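Side-chain contacts in probable fatty acyl-CoA transferase Rv3272 (Mycobacterium tuberculosis, PDB 5YX6), which binds fatty acyl-CoAs of varying chain length, palmitoyl-CoA most tightly, and probably acts in fatty acid metabolism as a family III CoA transferase: residues P68-R71 with G72-S75; L190-R193 with E194-V198; A367-A370 with S371-A374. One frame throughout, in Å; residues are numbered along the deposited sequence.

Interaction 1 of 3, residues P68-R71 with G72-S75; sequences PNNR and GKKS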
ATOM      1  N   PRO A  68       5.053  11.376 -13.461  1.00 42.03           N
ATOM      2  CA  PRO A  68       4.205  10.175 -13.480  1.00 35.21           C
ATOM      3  C   PRO A  68       2.828  10.326 -12.819  1.00 36.75           C
ATOM      4  O   PRO A  68       1.923   9.579 -13.179  1.00 41.21           O
ATOM      5  CB  PRO A  68       5.037   9.143 -12.708  1.00 39.01           C
ATOM      6  CG  PRO A  68       6.420   9.662 -12.706  1.00 39.01           C
ATOM      7  CD  PRO A  68       6.296  11.151 -12.701  1.00 42.51           C
ATOM      8  N   ASN A  69       2.661  11.262 -11.890  1.00 35.27           N
ATOM      9  CA  ASN A  69       1.408  11.342 -11.149  1.00 33.86           C
ATOM     10  C   ASN A  69       0.537  12.574 -11.459  1.00 36.01           C
ATOM     11  O   ASN A  69      -0.378  12.891 -10.696  1.00 30.36           O
ATOM     12  CB  ASN A  69       1.681  11.299  -9.642  1.00 30.75           C
ATOM     13  CG  ASN A  69       2.269   9.974  -9.184  1.00 34.78           C
ATOM     14  OD1 ASN A  69       1.956   8.914  -9.724  1.00 35.09           O
ATOM     15  ND2 ASN A  69       3.096  10.030  -8.156  1.00 37.30           N
ATOM     16  N   ASN A  70       0.809  13.264 -12.564  1.00 33.17           N
ATOM     17  CA  ASN A  70       0.017  14.442 -12.920  1.00 30.63           C
ATOM     18  C   ASN A  70      -0.375  14.483 -14.389  1.00 30.68           C
ATOM     19  O   ASN A  70      -0.672  15.538 -14.930  1.00 34.89           O
ATOM     20  CB  ASN A  70       0.781  15.712 -12.549  1.00 33.56           C
ATOM     21  CG  ASN A  70       1.038  15.801 -11.075  1.00 27.91           C
ATOM     22  OD1 ASN A  70       0.156  16.148 -10.300  1.00 30.98           O
ATOM     23  ND2 ASN A  70       2.230  15.413 -10.669  1.00 31.21           N
ATOM     24  N   ARG A  71      -0.372  13.328 -15.034  1.00 30.48           N
ATOM     25  CA  ARG A  71      -0.780  13.240 -16.422  1.00 31.65           C
ATOM     26  C   ARG A  71      -2.290  13.426 -16.547  1.00 35.27           C
ATOM     27  O   ARG A  71      -3.056  12.897 -15.744  1.00 34.72           O
ATOM     28  CB  ARG A  71      -0.326  11.904 -17.009  1.00 32.93           C
ATOM     29  CG  ARG A  71       1.187  11.744 -17.014  1.00 35.91           C
ATOM     30  CD  ARG A  71       1.636  10.320 -17.244  1.00 29.97           C
ATOM     31  NE  ARG A  71       1.183   9.434 -16.173  1.00 35.76           N
ATOM     32  CZ  ARG A  71       0.194   8.554 -16.289  1.00 33.54           C
ATOM     33  NH1 ARG A  71      -0.146   7.797 -15.256  1.00 39.64           N
ATOM     34  NH2 ARG A  71      -0.456   8.434 -17.436  1.00 39.56           N
ATOM     35  N   GLY A  72      -2.712  14.226 -17.522  1.00 37.34           N
ATOM     36  CA  GLY A  72      -4.127  14.396 -17.799  1.00 33.81           C
ATOM     37  C   GLY A  72      -4.785  15.330 -16.806  1.00 29.35           C
ATOM     38  O   GLY A  72      -6.002  15.504 -16.816  1.00 31.13           O
ATOM     39  N   LYS A  73      -3.991  15.919 -15.923  1.00 31.02           N
ATOM     40  CA  LYS A  73      -4.533  16.904 -15.006  1.00 29.08           C
ATOM     41  C   LYS A  73      -4.544  18.284 -15.648  1.00 34.26           C
ATOM     42  O   LYS A  73      -3.902  18.508 -16.675  1.00 31.73           O
ATOM     43  CB  LYS A  73      -3.745  16.928 -13.705  1.00 25.38           C
ATOM     44  CG  LYS A  73      -3.948  15.686 -12.862  1.00 29.51           C
ATOM     45  CD  LYS A  73      -3.209  15.793 -11.542  1.00 33.17           C
ATOM     46  CE  LYS A  73      -3.236  14.483 -10.759  1.00 29.73           C
ATOM     47  NZ  LYS A  73      -2.523  14.652  -9.457  1.00 33.44           N
ATOM     48  N   LYS A  74      -5.317  19.188 -15.059  1.00 31.55           N
ATOM     49  CA  LYS A  74      -5.274  20.591 -15.426  1.00 31.04           C
ATOM     50  C   LYS A  74      -4.594  21.392 -14.332  1.00 30.34           C
ATOM     51  O   LYS A  74      -4.433  20.908 -13.213  1.00 31.12           O
ATOM     52  CB  LYS A  74      -6.684  21.098 -15.725  1.00 31.25           C
ATOM     53  CG  LYS A  74      -7.318  20.227 -16.780  1.00 30.18           C
ATOM     54  CD  LYS A  74      -8.601  20.765 -17.345  1.00 34.81           C
ATOM     55  CE  LYS A  74      -9.074  19.850 -18.470  1.00 37.09           C
ATOM     56  NZ  LYS A  74     -10.394  20.253 -19.033  1.00 53.82           N
ATOM     57  N   SER A  75      -4.181  22.612 -14.657  1.00 29.49           N
ATOM     58  CA  SER A  75      -3.440  23.425 -13.707  1.00 28.75           C
ATOM     59  C   SER A  75      -3.898  24.875 -13.649  1.00 31.93           C
ATOM     60  O   SER A  75      -4.127  25.520 -14.680  1.00 31.11           O
ATOM     61  CB  SER A  75      -1.937  23.377 -14.034  1.00 28.23           C
ATOM     62  OG  SER A  75      -1.179  24.184 -13.142  1.00 26.77           O
TER
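A type II beta turn from N70 to K73 leads the chain into strand 74-77, an outermost strand, within this chain, of the parallel sheet in the Rossmann fold domain, and the side chain of K73 folds back over that turn. G72, with phi 78°, takes the third position of the turn, where type II geometry has a positive phi. The bond that closes the turn, from K73 N to N70 O, is weak at 3.5 Å, and the lysine side chain adds a second closure. Its CG stands beside its own backbone N (chi1 -70°), and the chain is extended from there on, so that CD passes N70 OD1 at 3.6 Å while crossing the asparagine at a slant. At the far end NZ holds two oxygens of the preceding residues. It meets N69 O at 3.0 Å, in the carbonyl plane and at a fairly open C=O...N angle of 158°; N70 OD1, 3.2 Å from NZ, is approached from above its amide plane. A comparable backward reach occurs within 68-71, where R71 bends at chi3 and NE bonds P68 O at 3.1 Å. The ammonium group of K73 also forms a salt bridge with D17 and a hydrogen bond with P25 O, which probably favours its charged form. N70 is fixed at both ends of its amide, ND2 by F66 O and OD1 additionally by K40. Helix 23-33 packs on N69, N70 and K73, strand 37-42 lies against the K73 chain, and strand 350-353 receives R71.

Interaction 2 of 3, residues L190-R193 with E194-V198; sequences LLHR and ERNGV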
ATOM      1  N   LEU A 190     -17.804   9.540  -2.605  1.00 27.82           N
ATOM      2  CA  LEU A 190     -18.591   9.788  -3.805  1.00 28.32           C
ATOM      3  C   LEU A 190     -19.808   8.861  -3.874  1.00 28.82           C
ATOM      4  O   LEU A 190     -20.876   9.255  -4.337  1.00 28.49           O
ATOM      5  CB  LEU A 190     -17.726   9.613  -5.053  1.00 23.51           C
ATOM      6  CG  LEU A 190     -16.719  10.736  -5.299  1.00 28.36           C
ATOM      7  CD1 LEU A 190     -15.770  10.335  -6.419  1.00 26.79           C
ATOM      8  CD2 LEU A 190     -17.419  12.063  -5.615  1.00 30.57           C
ATOM      9  N   LEU A 191     -19.627   7.628  -3.418  1.00 28.26           N
ATOM     10  CA  LEU A 191     -20.698   6.641  -3.401  1.00 30.39           C
ATOM     11  C   LEU A 191     -21.701   6.986  -2.314  1.00 32.94           C
ATOM     12  O   LEU A 191     -22.909   6.893  -2.519  1.00 32.94           O
ATOM     13  CB  LEU A 191     -20.127   5.253  -3.161  1.00 22.17           C
ATOM     14  CG  LEU A 191     -20.838   3.970  -3.578  1.00 33.56           C
ATOM     15  CD1 LEU A 191     -21.520   4.055  -4.941  1.00 28.58           C
ATOM     16  CD2 LEU A 191     -19.796   2.860  -3.559  1.00 31.16           C
ATOM     17  N   HIS A 192     -21.182   7.421  -1.170  1.00 30.24           N
ATOM     18  CA  HIS A 192     -22.014   7.819  -0.039  1.00 33.16           C
ATOM     19  C   HIS A 192     -22.945   8.928  -0.496  1.00 29.53           C
ATOM     20  O   HIS A 192     -24.144   8.904  -0.228  1.00 32.30           O
ATOM     21  CB  HIS A 192     -21.137   8.290   1.132  1.00 32.58           C
ATOM     22  CG  HIS A 192     -21.821   8.304   2.465  1.00 29.21           C
ATOM     23  ND1 HIS A 192     -22.858   7.452   2.790  1.00 31.33           N
ATOM     24  CD2 HIS A 192     -21.608   9.065   3.565  1.00 29.70           C
ATOM     25  CE1 HIS A 192     -23.248   7.688   4.028  1.00 28.62           C
ATOM     26  NE2 HIS A 192     -22.505   8.665   4.522  1.00 28.19           N
ATOM     27  N   ARG A 193     -22.379   9.903  -1.196  1.00 31.44           N
ATOM     28  CA  ARG A 193     -23.153  11.025  -1.696  1.00 32.25           C
ATOM     29  C   ARG A 193     -24.181  10.552  -2.725  1.00 32.53           C
ATOM     30  O   ARG A 193     -25.356  10.908  -2.656  1.00 33.48           O
ATOM     31  CB  ARG A 193     -22.230  12.083  -2.306  1.00 24.25           C
ATOM     32  CG  ARG A 193     -22.916  13.414  -2.542  1.00 27.44           C
ATOM     33  CD  ARG A 193     -21.990  14.397  -3.209  1.00 31.01           C
ATOM     34  NE  ARG A 193     -21.608  13.942  -4.541  1.00 32.46           N
ATOM     35  CZ  ARG A 193     -21.003  14.706  -5.444  1.00 34.49           C
ATOM     36  NH1 ARG A 193     -20.691  15.962  -5.150  1.00 28.97           N
ATOM     37  NH2 ARG A 193     -20.700  14.210  -6.636  1.00 31.25           N
ATOM     38  N   GLU A 194     -23.740   9.694  -3.634  1.00 31.75           N
ATOM     39  CA  GLU A 194     -24.591   9.221  -4.713  1.00 34.93           C
ATOM     40  C   GLU A 194     -25.827   8.501  -4.191  1.00 32.95           C
ATOM     41  O   GLU A 194     -26.938   8.748  -4.657  1.00 32.36           O
ATOM     42  CB  GLU A 194     -23.794   8.292  -5.629  1.00 30.52           C
ATOM     43  CG  GLU A 194     -24.378   8.066  -7.025  1.00 38.05           C
ATOM     44  CD  GLU A 194     -24.367   9.290  -7.929  1.00 45.64           C
ATOM     45  OE1 GLU A 194     -23.530  10.211  -7.724  1.00 43.40           O
ATOM     46  OE2 GLU A 194     -25.194   9.305  -8.874  1.00 41.55           O
ATOM     47  N   ARG A 195     -25.644   7.664  -3.180  1.00 29.63           N
ATOM     48  CA  ARG A 195     -26.732   6.826  -2.720  1.00 35.73           C
ATOM     49  C   ARG A 195     -27.507   7.387  -1.546  1.00 34.21           C
ATOM     50  O   ARG A 195     -28.726   7.231  -1.481  1.00 39.22           O
ATOM     51  CB  ARG A 195     -26.185   5.462  -2.328  1.00 34.63           C
ATOM     52  CG  ARG A 195     -25.364   4.818  -3.400  1.00 33.26           C
ATOM     53  CD  ARG A 195     -24.979   3.432  -2.977  1.00 35.55           C
ATOM     54  NE  ARG A 195     -26.141   2.568  -2.789  1.00 41.24           N
ATOM     55  CZ  ARG A 195     -26.384   1.893  -1.672  1.00 42.25           C
ATOM     56  NH1 ARG A 195     -27.462   1.123  -1.578  1.00 43.30           N
ATOM     57  NH2 ARG A 195     -25.544   1.989  -0.645  1.00 35.07           N
ATOM     58  N   ASN A 196     -26.816   8.081  -0.650  1.00 32.23           N
ATOM     59  CA  ASN A 196     -27.429   8.500   0.601  1.00 31.29           C
ATOM     60  C   ASN A 196     -27.584  10.004   0.740  1.00 30.35           C
ATOM     61  O   ASN A 196     -28.202  10.470   1.690  1.00 36.04           O
ATOM     62  CB  ASN A 196     -26.629   7.960   1.788  1.00 30.29           C
ATOM     63  CG  ASN A 196     -26.600   6.435   1.831  1.00 35.07           C
ATOM     64  OD1 ASN A 196     -27.637   5.787   1.715  1.00 34.41           O
ATOM     65  ND2 ASN A 196     -25.405   5.856   1.998  1.00 29.33           N
ATOM     66  N   GLY A 197     -27.043  10.767  -0.201  1.00 32.71           N
ATOM     67  CA  GLY A 197     -27.194  12.214  -0.153  1.00 33.31           C
ATOM     68  C   GLY A 197     -26.328  12.890   0.903  1.00 34.96           C
ATOM     69  O   GLY A 197     -26.552  14.055   1.263  1.00 42.37           O
ATOM     70  N   VAL A 198     -25.332  12.160   1.395  1.00 32.00           N
ATOM     71  CA  VAL A 198     -24.406  12.684   2.397  1.00 33.34           C
ATOM     72  C   VAL A 198     -23.053  13.070   1.772  1.00 30.26           C
ATOM     73  O   VAL A 198     -22.390  12.239   1.143  1.00 34.94           O
ATOM     74  CB  VAL A 198     -24.167  11.650   3.523  1.00 31.26           C
ATOM     75  CG1 VAL A 198     -23.243  12.230   4.574  1.00 30.40           C
ATOM     76  CG2 VAL A 198     -25.484  11.254   4.169  1.00 34.24           C
TER
HETATM   77  O   HOH W   1     -21.825  11.323  -5.923  1.00 30.42           O
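H192 and N196, one helical turn apart, are joined by a side-chain hydrogen bond from N196 ND2 to H192 ND1, 3.1 Å long and nearly straight at 165°. The donor lies 16° out of the imidazole plane, ring and amide crossing at about a right angle. ND1 acts as the acceptor; NE2 of the same ring is hydrogen-bonded to S371 OG of the second subunit, and N196 ND2 also bonds K8 O there, weakly. V198 CB lies over one face of the imidazole, offset toward the rim, in a CH-pi contact 3.8 Å from the centroid.

The backbone acceptors are taken in i to i+4 order, L190 O by E194 N, L191 O by R195 N and H192 O by N196 N at 2.8 Å. These bonds close helix 173-196, whose end is marked by G197, the first residue to leave helical geometry, with positive phi. Its N still reaches R193 O at 3.0 Å, from above the carbonyl plane. A water donates to L190 O at 2.8 Å and to E194 OE1 at 2.7 Å. This water accepts from R193 NE, in the guanidinium plane, and so links two opposite charges. R193 NH2 forms a salt bridge with D97, and NH1 bonds N124 O. R193, E194 and G197 line a pocket holding benzamidine, probably from the crystallisation liquor, to which E194 O makes a weak hydrogen bond. R195 runs beside L191, CD 4.0 Å from L191 CD1, and its guanidinium bonds D11 O and P9 O of the second subunit, with F13 there in a cation-pi contact.

Interaction 3 of 3, residues A367-A370 with S371-A374; sequences ARYA and SFRA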
ATOM      1  N   ALA A 367      -4.912  -1.180 -10.575  1.00 27.71           N
ATOM      2  CA  ALA A 367      -6.231  -1.776 -10.808  1.00 25.89           C
ATOM      3  C   ALA A 367      -6.658  -1.715 -12.277  1.00 28.94           C
ATOM      4  O   ALA A 367      -6.497  -0.686 -12.934  1.00 27.99           O
ATOM      5  CB  ALA A 367      -7.270  -1.108  -9.938  1.00 23.68           C
ATOM      6  N   ARG A 368      -7.213  -2.828 -12.765  1.00 24.90           N
ATOM      7  CA  ARG A 368      -7.648  -2.989 -14.156  1.00 28.97           C
ATOM      8  C   ARG A 368      -9.155  -3.286 -14.282  1.00 30.21           C
ATOM      9  O   ARG A 368      -9.747  -3.898 -13.397  1.00 30.86           O
ATOM     10  CB  ARG A 368      -6.858  -4.121 -14.799  1.00 31.26           C
ATOM     11  CG  ARG A 368      -5.389  -4.165 -14.378  1.00 38.33           C
ATOM     12  CD  ARG A 368      -4.559  -5.092 -15.276  1.00 38.15           C
ATOM     13  NE  ARG A 368      -4.347  -4.581 -16.625  1.00 36.72           N
ATOM     14  CZ  ARG A 368      -3.724  -5.265 -17.581  1.00 36.61           C
ATOM     15  NH1 ARG A 368      -3.266  -6.486 -17.335  1.00 40.69           N
ATOM     16  NH2 ARG A 368      -3.556  -4.734 -18.783  1.00 37.59           N
ATOM     17  N   TYR A 369      -9.764  -2.864 -15.389  1.00 28.27           N
ATOM     18  CA  TYR A 369     -11.219  -2.965 -15.586  1.00 27.55           C
ATOM     19  C   TYR A 369     -11.521  -3.441 -17.003  1.00 30.03           C
ATOM     20  O   TYR A 369     -10.781  -3.128 -17.939  1.00 32.21           O
ATOM     21  CB  TYR A 369     -11.919  -1.617 -15.322  1.00 25.88           C
ATOM     22  CG  TYR A 369     -11.600  -1.010 -13.969  1.00 26.95           C
ATOM     23  CD1 TYR A 369     -10.423  -0.297 -13.771  1.00 26.66           C
ATOM     24  CD2 TYR A 369     -12.463  -1.159 -12.889  1.00 28.82           C
ATOM     25  CE1 TYR A 369     -10.113   0.249 -12.545  1.00 25.79           C
ATOM     26  CE2 TYR A 369     -12.161  -0.605 -11.646  1.00 24.83           C
ATOM     27  CZ  TYR A 369     -10.979   0.094 -11.488  1.00 25.86           C
ATOM     28  OH  TYR A 369     -10.652   0.653 -10.278  1.00 25.55           O
ATOM     29  N   ALA A 370     -12.594  -4.204 -17.177  1.00 28.84           N
ATOM     30  CA  ALA A 370     -12.885  -4.737 -18.502  1.00 28.49           C
ATOM     31  C   ALA A 370     -13.575  -3.725 -19.419  1.00 31.78           C
ATOM     32  O   ALA A 370     -13.289  -3.680 -20.613  1.00 39.80           O
ATOM     33  CB  ALA A 370     -13.725  -5.996 -18.386  1.00 26.14           C
ATOM     34  N   SER A 371     -14.455  -2.895 -18.867  1.00 30.49           N
ATOM     35  CA  SER A 371     -15.296  -2.028 -19.697  1.00 29.89           C
ATOM     36  C   SER A 371     -14.657  -0.688 -20.088  1.00 33.86           C
ATOM     37  O   SER A 371     -15.223   0.064 -20.885  1.00 35.37           O
ATOM     38  CB  SER A 371     -16.616  -1.760 -18.978  1.00 30.81           C
ATOM     39  OG  SER A 371     -16.435  -0.779 -17.967  1.00 36.89           O
ATOM     40  N   PHE A 372     -13.481  -0.396 -19.540  1.00 31.59           N
ATOM     41  CA  PHE A 372     -12.749   0.822 -19.890  1.00 32.11           C
ATOM     42  C   PHE A 372     -11.285   0.647 -19.508  1.00 31.56           C
ATOM     43  O   PHE A 372     -10.952  -0.214 -18.686  1.00 30.76           O
ATOM     44  CB  PHE A 372     -13.335   2.058 -19.180  1.00 29.94           C
ATOM     45  CG  PHE A 372     -13.088   2.074 -17.695  1.00 29.79           C
ATOM     46  CD1 PHE A 372     -13.929   1.394 -16.830  1.00 27.46           C
ATOM     47  CD2 PHE A 372     -12.006   2.765 -17.166  1.00 29.14           C
ATOM     48  CE1 PHE A 372     -13.691   1.392 -15.467  1.00 26.62           C
ATOM     49  CE2 PHE A 372     -11.764   2.770 -15.806  1.00 25.32           C
ATOM     50  CZ  PHE A 372     -12.604   2.081 -14.954  1.00 23.70           C
ATOM     51  N   ARG A 373     -10.415   1.462 -20.098  1.00 31.53           N
ATOM     52  CA  ARG A 373      -8.991   1.430 -19.766  1.00 33.37           C
ATOM     53  C   ARG A 373      -8.641   2.492 -18.719  1.00 33.15           C
ATOM     54  O   ARG A 373      -8.769   3.692 -18.977  1.00 31.01           O
ATOM     55  CB  ARG A 373      -8.146   1.620 -21.028  1.00 34.83           C
ATOM     56  N   ALA A 374      -8.184   2.055 -17.547  1.00 30.72           N
ATOM     57  CA  ALA A 374      -7.857   2.991 -16.471  1.00 31.01           C
ATOM     58  C   ALA A 374      -6.504   3.650 -16.684  1.00 32.52           C
ATOM     59  O   ALA A 374      -5.647   3.620 -15.808  1.00 36.49           O
ATOM     60  CB  ALA A 374      -7.882   2.284 -15.123  1.00 28.23           C
TER
HETATM   61  O   HOH W   2      -8.469  -0.806 -17.126  1.00 28.20           O
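The rings of Y369 and F372 form an offset stack, with planes 21° apart and centroids separated by 4.7 Å. F372 CZ lies over one face of the tyrosine, displaced toward the rim on the CB side, and comes within 3.4 Å of Y369 CG. In return Y369 CB sits over a face of the phenylalanine, 3.9 Å from the ring centroid, which adds a CH-pi contact to the stack. The methyl of A374 comes to the edge of the tyrosine ring, its CB 3.9 Å from Y369 CD1, and a water that bridges the two backbones also lies at an edge of this ring, in its plane. S371 OG lies in plane at the edge of the phenylalanine ring.

The chain doubles back here, the directions of 367-370 and 371-374 differing by 152°. F372 CG lies between backbone N and carbonyl carbon (chi1 70°), which brings the ring alongside Y369 so that both side chains point the same way. The backbones are bridged by water rather than by direct bonds. The water accepts from Y369 N at 3.0 Å and from A374 N at 2.9 Å and donates to F372 O, serving three backbone polar groups inside the bend. F372 O and Y369 O, both acceptors, are 3.0 Å apart.

Loop residue L34 packs on both rings, and P9 on F372. R368 and Y369 pair antiparallel with a strand of the second subunit, carrying the sheet across the interface, while D200 of that subunit takes S371 OG and its A185, on helix 173-196, packs against A367 and Y369.

How the interactions relate
Within one chain the three contacts are separate: nearest atoms are about 7 Å apart between interactions 1 and 3, 12 Å between 2 and 3, and 14 Å between 1 and 2. The homodimer brings two of them together. H192 of interaction 2 meets F372 of interaction 3 of the second subunit edge to face, and V198 packs on S371 there, so a helix end of one subunit and a chain bend of the other share an interface. Interaction 1 lies nearest the active site, with the N69 side chain about 8 Å from that of D175, the inferred nucleophile. Interaction 2 instead borders a bound benzamidine, probably from the crystallisation liquor.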